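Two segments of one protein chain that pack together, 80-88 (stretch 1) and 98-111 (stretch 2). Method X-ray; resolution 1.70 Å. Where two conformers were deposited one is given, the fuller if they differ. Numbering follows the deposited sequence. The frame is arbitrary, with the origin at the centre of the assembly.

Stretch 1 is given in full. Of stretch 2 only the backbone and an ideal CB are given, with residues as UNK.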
ATOM      1  N   THR A  80       8.032 -26.303   1.898  1.00 13.66           N
ATOM      2  CA  THR A  80       9.332 -26.174   2.553  1.00 13.06           C
ATOM      3  C   THR A  80       9.310 -25.264   3.773  1.00 13.49           C
ATOM      4  O   THR A  80      10.260 -25.249   4.563  1.00 13.21           O
ATOM      5  CB  THR A  80      10.368 -25.599   1.581  1.00 14.05           C
ATOM      6  OG1 THR A  80       9.987 -24.261   1.229  1.00 13.06           O
ATOM      7  CG2 THR A  80      10.447 -26.446   0.316  1.00 14.81           C
ATOM      8  N   ASN A  81       8.231 -24.500   3.910  1.00 12.01           N
ATOM      9  CA  ASN A  81       8.066 -23.552   5.009  1.00 13.61           C
ATOM     10  C   ASN A  81       9.091 -22.413   4.952  1.00 13.92           C
ATOM     11  O   ASN A  81       9.383 -21.776   5.963  1.00 15.10           O
ATOM     12  CB  ASN A  81       8.155 -24.263   6.363  1.00 15.60           C
ATOM     13  CG  ASN A  81       7.794 -23.351   7.519  1.00 19.43           C
ATOM     14  OD1 ASN A  81       6.730 -22.731   7.522  1.00 21.17           O
ATOM     15  ND2 ASN A  81       8.677 -23.263   8.508  1.00 22.60           N
ATOM     16  N   LYS A  82       9.626 -22.156   3.762  1.00 12.71           N
ATOM     17  CA  LYS A  82      10.606 -21.088   3.580  1.00 10.86           C
ATOM     18  C   LYS A  82       9.946 -19.783   3.143  1.00 10.24           C
ATOM     19  O   LYS A  82       8.906 -19.799   2.494  1.00  9.80           O
ATOM     20  CB  LYS A  82      11.644 -21.493   2.532  1.00 12.82           C
ATOM     21  CG  LYS A  82      12.544 -22.636   2.966  1.00 12.68           C
ATOM     22  CD  LYS A  82      13.611 -22.934   1.932  1.00 15.81           C
ATOM     23  CE  LYS A  82      14.573 -23.996   2.447  1.00 16.48           C
ATOM     24  NZ  LYS A  82      15.700 -24.235   1.503  1.00 19.14           N
ATOM     25  N   LEU A  83      10.555 -18.657   3.505  1.00  8.33           N
ATOM     26  CA  LEU A  83      10.032 -17.350   3.111  1.00  7.88           C
ATOM     27  C   LEU A  83      10.282 -17.196   1.610  1.00  8.96           C
ATOM     28  O   LEU A  83      11.416 -17.333   1.154  1.00  8.00           O
ATOM     29  CB  LEU A  83      10.752 -16.237   3.879  1.00  8.92           C
ATOM     30  CG  LEU A  83      10.417 -16.145   5.371  1.00  7.98           C
ATOM     31  CD1 LEU A  83      11.391 -15.209   6.066  1.00 11.95           C
ATOM     32  CD2 LEU A  83       8.986 -15.646   5.536  1.00 10.73           C
ATOM     33  N   ARG A  84       9.226 -16.918   0.848  1.00  8.23           N
ATOM     34  CA  ARG A  84       9.347 -16.773  -0.606  1.00  7.48           C
ATOM     35  C   ARG A  84       8.965 -15.378  -1.107  1.00  7.07           C
ATOM     36  O   ARG A  84       7.973 -14.797  -0.662  1.00  6.47           O
ATOM     37  CB  ARG A  84       8.481 -17.826  -1.317  1.00  8.24           C
ATOM     38  CG  ARG A  84       6.986 -17.691  -1.049  1.00  9.13           C
ATOM     39  CD  ARG A  84       6.159 -18.793  -1.713  1.00  8.15           C
ATOM     40  NE  ARG A  84       4.750 -18.657  -1.348  1.00  8.23           N
ATOM     41  CZ  ARG A  84       3.813 -19.574  -1.569  1.00 10.04           C
ATOM     42  NH1 ARG A  84       4.120 -20.720  -2.167  1.00 10.81           N
ATOM     43  NH2 ARG A  84       2.566 -19.347  -1.175  1.00  9.68           N
ATOM     44  N   ALA A  85       9.758 -14.857  -2.039  1.00  7.08           N
ATOM     45  CA  ALA A  85       9.520 -13.532  -2.616  1.00  7.57           C
ATOM     46  C   ALA A  85       8.671 -13.636  -3.879  1.00  6.89           C
ATOM     47  O   ALA A  85       9.043 -14.330  -4.824  1.00  7.37           O
ATOM     48  CB  ALA A  85      10.852 -12.857  -2.943  1.00  5.91           C
ATOM     49  N   ASN A  86       7.542 -12.929  -3.896  1.00  7.23           N
ATOM     50  CA  ASN A  86       6.618 -12.947  -5.033  1.00  7.13           C
ATOM     51  C   ASN A  86       6.490 -11.564  -5.680  1.00  7.02           C
ATOM     52  O   ASN A  86       6.055 -10.612  -5.032  1.00  8.65           O
ATOM     53  CB  ASN A  86       5.227 -13.393  -4.568  1.00  7.35           C
ATOM     54  CG  ASN A  86       5.263 -14.640  -3.704  1.00  6.74           C
ATOM     55  OD1 ASN A  86       5.429 -15.752  -4.202  1.00  6.44           O
ATOM     56  ND2 ASN A  86       5.112 -14.454  -2.394  1.00  6.20           N
ATOM     57  N   PHE A  87       6.850 -11.452  -6.956  1.00  6.66           N
ATOM     58  CA  PHE A  87       6.747 -10.173  -7.661  1.00  5.18           C
ATOM     59  C   PHE A  87       5.629 -10.173  -8.698  1.00  5.48           C
ATOM     60  O   PHE A  87       5.346 -11.203  -9.312  1.00  6.88           O
ATOM     61  CB  PHE A  87       8.058  -9.840  -8.376  1.00  4.65           C
ATOM     62  CG  PHE A  87       9.191  -9.536  -7.448  1.00  6.13           C
ATOM     63  CD1 PHE A  87      10.218 -10.455  -7.255  1.00  6.91           C
ATOM     64  CD2 PHE A  87       9.221  -8.334  -6.750  1.00  7.37           C
ATOM     65  CE1 PHE A  87      11.266 -10.177  -6.374  1.00  8.29           C
ATOM     66  CE2 PHE A  87      10.260  -8.046  -5.868  1.00  7.41           C
ATOM     67  CZ  PHE A  87      11.285  -8.971  -5.679  1.00  7.45           C
ATOM     68  N   PHE A  88       4.993  -9.019  -8.890  1.00  6.01           N
ATOM     69  CA  PHE A  88       3.938  -8.909  -9.890  1.00  6.61           C
ATOM     70  C   PHE A  88       4.575  -9.235 -11.242  1.00  7.89           C
ATOM     71  O   PHE A  88       5.775  -9.033 -11.434  1.00  7.76           O
ATOM     72  CB  PHE A  88       3.334  -7.497  -9.892  1.00  6.90           C
ATOM     73  CG  PHE A  88       2.391  -7.239  -8.745  1.00  7.03           C
ATOM     74  CD1 PHE A  88       2.594  -6.165  -7.881  1.00  7.19           C
ATOM     75  CD2 PHE A  88       1.298  -8.075  -8.527  1.00  7.97           C
ATOM     76  CE1 PHE A  88       1.721  -5.927  -6.817  1.00  9.19           C
ATOM     77  CE2 PHE A  88       0.420  -7.847  -7.467  1.00  7.31           C
ATOM     78  CZ  PHE A  88       0.632  -6.771  -6.610  1.00 10.29           C
ATOM     79  N   UNK A  98      17.310  -9.305  -7.973  1.00 12.48           N
ATOM     80  CA  UNK A  98      17.705  -8.659  -6.726  1.00 12.94           C
ATOM     81  C   UNK A  98      16.678  -8.874  -5.616  1.00 12.05           C
ATOM     82  O   UNK A  98      16.537  -8.038  -4.724  1.00 12.57           O
ATOM     83  CB  UNK A  98      17.912  -7.161  -6.957  1.00 12.94           C
ATOM     84  N   UNK A  99      15.978 -10.006  -5.661  1.00 11.01           N
ATOM     85  CA  UNK A  99      14.949 -10.309  -4.671  1.00 11.84           C
ATOM     86  C   UNK A  99      15.458 -10.232  -3.232  1.00 12.72           C
ATOM     87  O   UNK A  99      14.736  -9.801  -2.332  1.00 11.70           O
ATOM     88  CB  UNK A  99      14.378 -11.704  -4.935  1.00 11.84           C
ATOM     89  N   UNK A 100      16.708 -10.632  -3.027  1.00 13.21           N
ATOM     90  CA  UNK A 100      17.311 -10.628  -1.698  1.00 14.51           C
ATOM     91  C   UNK A 100      17.644  -9.220  -1.207  1.00 14.11           C
ATOM     92  O   UNK A 100      17.712  -8.979   0.001  1.00 14.33           O
ATOM     93  CB  UNK A 100      18.579 -11.484  -1.703  1.00 14.51           C
ATOM     94  N   UNK A 101      17.858  -8.299  -2.142  1.00 13.73           N
ATOM     95  CA  UNK A 101      18.174  -6.912  -1.800  1.00 13.71           C
ATOM     96  C   UNK A 101      16.902  -6.150  -1.456  1.00 13.66           C
ATOM     97  O   UNK A 101      16.945  -5.114  -0.794  1.00 16.07           O
ATOM     98  CB  UNK A 101      18.910  -6.224  -2.952  1.00 13.71           C
ATOM     99  N   UNK A 102      15.771  -6.669  -1.922  1.00 11.81           N
ATOM    100  CA  UNK A 102      14.474  -6.053  -1.671  1.00 11.78           C
ATOM    101  C   UNK A 102      13.838  -6.699  -0.444  1.00 11.43           C
ATOM    102  O   UNK A 102      13.511  -6.018   0.528  1.00 10.75           O
ATOM    103  CB  UNK A 102      13.560  -6.186  -2.890  1.00 11.78           C
ATOM    104  N   UNK A 103      13.663  -8.016  -0.499  1.00 11.27           N
ATOM    105  CA  UNK A 103      13.101  -8.767   0.623  1.00 10.78           C
ATOM    106  C   UNK A 103      14.268  -9.333   1.419  1.00 12.33           C
ATOM    107  O   UNK A 103      14.725 -10.452   1.182  1.00 11.18           O
ATOM    108  CB  UNK A 103      12.159  -9.876   0.149  1.00 10.78           C
ATOM    109  N   UNK A 104      14.746  -8.528   2.359  1.00 13.05           N
ATOM    110  CA  UNK A 104      15.876  -8.865   3.217  1.00 16.48           C
ATOM    111  C   UNK A 104      15.917 -10.288   3.767  1.00 15.99           C
ATOM    112  O   UNK A 104      16.982 -10.899   3.820  1.00 16.44           O
ATOM    113  CB  UNK A 104      15.893  -7.894   4.399  1.00 16.48           C
ATOM    114  N   UNK A 105      14.765 -10.814   4.170  1.00 15.12           N
ATOM    115  CA  UNK A 105      14.715 -12.146   4.768  1.00 13.47           C
ATOM    116  C   UNK A 105      14.310 -13.300   3.855  1.00 11.84           C
ATOM    117  O   UNK A 105      14.248 -14.448   4.301  1.00 11.09           O
ATOM    118  CB  UNK A 105      13.741 -12.109   5.947  1.00 13.47           C
ATOM    119  N   UNK A 106      14.044 -13.009   2.586  1.00 10.99           N
ATOM    120  CA  UNK A 106      13.626 -14.048   1.640  1.00  9.84           C
ATOM    121  C   UNK A 106      14.617 -15.205   1.527  1.00  9.01           C
ATOM    122  O   UNK A 106      15.829 -14.995   1.436  1.00 11.71           O
ATOM    123  CB  UNK A 106      13.418 -13.428   0.257  1.00  9.84           C
ATOM    124  N   UNK A 107      14.085 -16.424   1.521  1.00  7.41           N
ATOM    125  CA  UNK A 107      14.895 -17.634   1.411  1.00 10.22           C
ATOM    126  C   UNK A 107      14.858 -18.213  -0.001  1.00 11.93           C
ATOM    127  O   UNK A 107      15.771 -18.934  -0.413  1.00 14.42           O
ATOM    128  CB  UNK A 107      14.414 -18.682   2.416  1.00 10.22           C
ATOM    129  N   UNK A 108      13.794 -17.908  -0.736  1.00  9.93           N
ATOM    130  CA  UNK A 108      13.656 -18.385  -2.106  1.00 11.16           C
ATOM    131  C   UNK A 108      12.855 -17.415  -2.971  1.00  9.55           C
ATOM    132  O   UNK A 108      12.011 -16.669  -2.474  1.00  8.85           O
ATOM    133  CB  UNK A 108      12.990 -19.762  -2.116  1.00 11.16           C
ATOM    134  N   UNK A 109      13.150 -17.420  -4.267  1.00  8.42           N
ATOM    135  CA  UNK A 109      12.437 -16.592  -5.232  1.00  8.28           C
ATOM    136  C   UNK A 109      11.342 -17.489  -5.803  1.00  8.59           C
ATOM    137  O   UNK A 109      11.637 -18.554  -6.351  1.00  9.18           O
ATOM    138  CB  UNK A 109      13.360 -16.041  -6.321  1.00  8.28           C
ATOM    139  N   UNK A 110      10.087 -17.082  -5.656  1.00  6.82           N
ATOM    140  CA  UNK A 110       8.977 -17.873  -6.180  1.00  8.16           C
ATOM    141  C   UNK A 110       8.687 -17.425  -7.605  1.00  8.49           C
ATOM    142  O   UNK A 110       9.220 -16.413  -8.066  1.00  8.31           O
ATOM    143  CB  UNK A 110       7.733 -17.734  -5.300  1.00  8.16           C
ATOM    144  N   UNK A 111       7.855 -18.184  -8.334  1.00  8.26           N
ATOM    145  CA  UNK A 111       7.525 -17.810  -9.712  1.00  8.84           C
ATOM    146  C   UNK A 111       6.778 -16.477  -9.711  1.00  9.25           C
ATOM    147  O   UNK A 111       6.271 -16.045  -8.676  1.00  8.51           O
ATOM    148  CB  UNK A 111       6.687 -18.897 -10.388  1.00  8.84           C
TER

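Position 98 has nothing of stretch 1 within 5.5 Å of its ideal CB, so many side chains would suit it. It is Lys 98, at the N-cap of the helix that follows.

Position 99 is helical, with CA-to-CB directed toward stretch 1 and the ideal CB 3.8 Å from Phe 87 CE1 and 4.2 Å from Ala 85 CB. Such carbon neighbours favour an apolar or aromatic residue. Tyr 99 is deposited: its CB lies 3.7 Å from CE1 of Phe 87, at the edge of that ring, and its CD1 4.1 Å from Ala 85 CB.

Positions 100 and 101 find no part of stretch 1 near, and polar residues are as likely as any. They are Lys 100 and Ser 101.

At 102 the ideal CB points toward stretch 1, 4.6 Å from Phe 87 CZ. The gap admits a medium or large apolar group: Ile 102 fills it, its CD1 3.9 Å from Phe 87 CZ.

Position 103 leaves helical phi/psi (-96/88) and opens a type I turn ending at 106. Its CB points toward stretch 1, 4.5 Å from Ala 85 CB; that small methyl leaves space that a leucine, methionine or aromatic could use. Phe 103 places CD2 3.5 Å from Ala 85 CB and CE2 3.8 Å from Phe 87 CE2, the two rings oblique with planes at 46°.

Position 104, within the turn, is out of reach and tolerant; it is Thr 104. At 105 CA-to-CB runs sideways, the ideal CB 3.9 Å from Leu 83 CD1, so either an apolar or a polar residue with an outward end is plausible. Asp 105 is the latter.

At 106 the ideal CB is 4.1 Å from Ala 85 CB, close enough to favour a small residue; Ala 106 makes that methyl contact.

Position 107 points toward stretch 1, its ideal CB 3.5 Å from Leu 83 O and 3.9 Å from Lys 82 CB. Its own N already donates to Leu 83 O (2.8 Å), but Leu 83 N remains an available donor, inviting an acceptor such as Glu or Gln. Glu 107 accepts through OE1 at 2.8 Å from Leu 83 N.

Positions 108 and 109 pair in parallel with Arg 84 and Ala 85. At 108 (-150/152) CB shares the Arg 84 face, where a beta-branched residue suits: Val 108 sets CG2 3.6 Å from Arg 84 CB, and its backbone O accepts from Ala 85 N at 2.9 Å. At 109 CB takes the Ala 85 face, and a longer apolar chain could reach Phe 87; Leu 109 CD1 lies 4.1 Å from Phe 87 CE1, at the ring edge.

At 110 the ideal CB is already tight, 3.2 Å from Asn 86 OD1, which favours a small residue. Ala 110 fits, its N donating to Ala 85 O at 3.1 Å. Position 111 points away and is permissive; it is Pro 111.

Stretch 2, residues 98-111: KYKSIFTDAEVLAP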
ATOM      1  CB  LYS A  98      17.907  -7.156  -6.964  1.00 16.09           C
ATOM      2  CG  LYS A  98      16.711  -6.462  -7.599  1.00 18.61           C
ATOM      3  CD  LYS A  98      16.969  -4.977  -7.844  1.00 23.27           C
ATOM      4  CE  LYS A  98      17.042  -4.192  -6.541  1.00 24.54           C
ATOM      5  NZ  LYS A  98      17.218  -2.728  -6.778  1.00 27.52           N
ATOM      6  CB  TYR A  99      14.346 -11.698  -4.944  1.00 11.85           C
ATOM      7  CG  TYR A  99      15.167 -12.863  -4.429  1.00 12.22           C
ATOM      8  CD1 TYR A  99      14.945 -13.393  -3.154  1.00 12.71           C
ATOM      9  CD2 TYR A  99      16.180 -13.421  -5.204  1.00 13.41           C
ATOM     10  CE1 TYR A  99      15.713 -14.448  -2.667  1.00 13.52           C
ATOM     11  CE2 TYR A  99      16.956 -14.474  -4.728  1.00 13.53           C
ATOM     12  CZ  TYR A  99      16.718 -14.982  -3.460  1.00 15.29           C
ATOM     13  OH  TYR A  99      17.492 -16.017  -2.987  1.00 17.06           O
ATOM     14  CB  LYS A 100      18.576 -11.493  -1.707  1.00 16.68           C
ATOM     15  CG  LYS A 100      19.124 -11.833  -0.333  1.00 19.42           C
ATOM     16  CD  LYS A 100      18.144 -12.679   0.465  1.00 21.08           C
ATOM     17  CE  LYS A 100      18.769 -13.172   1.762  1.00 22.26           C
ATOM     18  NZ  LYS A 100      17.803 -13.946   2.587  1.00 22.78           N
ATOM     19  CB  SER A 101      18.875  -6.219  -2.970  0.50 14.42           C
ATOM     20  OG  SER A 101      17.938  -5.736  -3.911  0.50 17.64           O
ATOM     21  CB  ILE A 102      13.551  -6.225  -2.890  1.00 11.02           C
ATOM     22  CG1 ILE A 102      14.160  -5.492  -4.091  1.00 13.01           C
ATOM     23  CG2 ILE A 102      12.155  -5.707  -2.568  1.00 11.78           C
ATOM     24  CD1 ILE A 102      13.433  -5.722  -5.396  1.00 13.36           C
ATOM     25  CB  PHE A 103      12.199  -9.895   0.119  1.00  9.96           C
ATOM     26  CG  PHE A 103      10.889  -9.419  -0.441  1.00  8.51           C
ATOM     27  CD1 PHE A 103       9.920  -8.864   0.394  1.00 10.40           C
ATOM     28  CD2 PHE A 103      10.621  -9.518  -1.800  1.00  9.68           C
ATOM     29  CE1 PHE A 103       8.704  -8.418  -0.121  1.00 10.96           C
ATOM     30  CE2 PHE A 103       9.405  -9.075  -2.324  1.00 11.15           C
ATOM     31  CZ  PHE A 103       8.446  -8.523  -1.481  1.00 10.51           C
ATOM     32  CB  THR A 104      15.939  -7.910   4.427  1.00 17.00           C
ATOM     33  OG1 THR A 104      15.744  -6.562   3.987  1.00 21.35           O
ATOM     34  CG2 THR A 104      17.292  -8.021   5.118  1.00 19.97           C
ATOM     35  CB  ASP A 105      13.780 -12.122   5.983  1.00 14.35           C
ATOM     36  CG  ASP A 105      14.109 -11.001   6.951  1.00 16.66           C
ATOM     37  OD1 ASP A 105      15.280 -10.914   7.379  1.00 17.28           O
ATOM     38  OD2 ASP A 105      13.197 -10.211   7.287  1.00 16.99           O
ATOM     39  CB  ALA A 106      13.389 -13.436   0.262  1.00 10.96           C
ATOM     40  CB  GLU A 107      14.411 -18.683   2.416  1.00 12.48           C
ATOM     41  CG  GLU A 107      14.692 -18.306   3.866  1.00 13.86           C
ATOM     42  CD  GLU A 107      14.083 -19.276   4.863  1.00 16.95           C
ATOM     43  OE1 GLU A 107      12.848 -19.247   5.047  1.00 13.59           O
ATOM     44  OE2 GLU A 107      14.841 -20.069   5.460  1.00 19.99           O
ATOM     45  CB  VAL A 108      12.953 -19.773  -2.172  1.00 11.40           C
ATOM     46  CG1 VAL A 108      13.782 -20.822  -1.436  1.00 12.60           C
ATOM     47  CG2 VAL A 108      11.553 -19.684  -1.587  1.00 12.05           C
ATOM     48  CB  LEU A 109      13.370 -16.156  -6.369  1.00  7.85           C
ATOM     49  CG  LEU A 109      12.682 -15.512  -7.584  1.00 10.45           C
ATOM     50  CD1 LEU A 109      12.159 -14.125  -7.219  1.00 10.93           C
ATOM     51  CD2 LEU A 109      13.666 -15.422  -8.744  1.00 10.22           C
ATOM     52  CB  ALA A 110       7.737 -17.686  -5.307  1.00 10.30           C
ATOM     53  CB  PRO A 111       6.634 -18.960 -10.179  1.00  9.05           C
ATOM     54  CG  PRO A 111       7.118 -20.125  -9.369  1.00 10.43           C
ATOM     55  CD  PRO A 111       7.307 -19.512  -8.001  1.00  9.37           C
TER
HETATM   56  O   HOH W   1      16.645 -21.133   1.086  1.00 24.56           O
HETATM   57  O   HOH W   2       8.150 -13.754  -7.894  1.00 10.62           O
HETATM   58  O   HOH W   3       4.760 -16.961  -6.610  1.00  8.94           O
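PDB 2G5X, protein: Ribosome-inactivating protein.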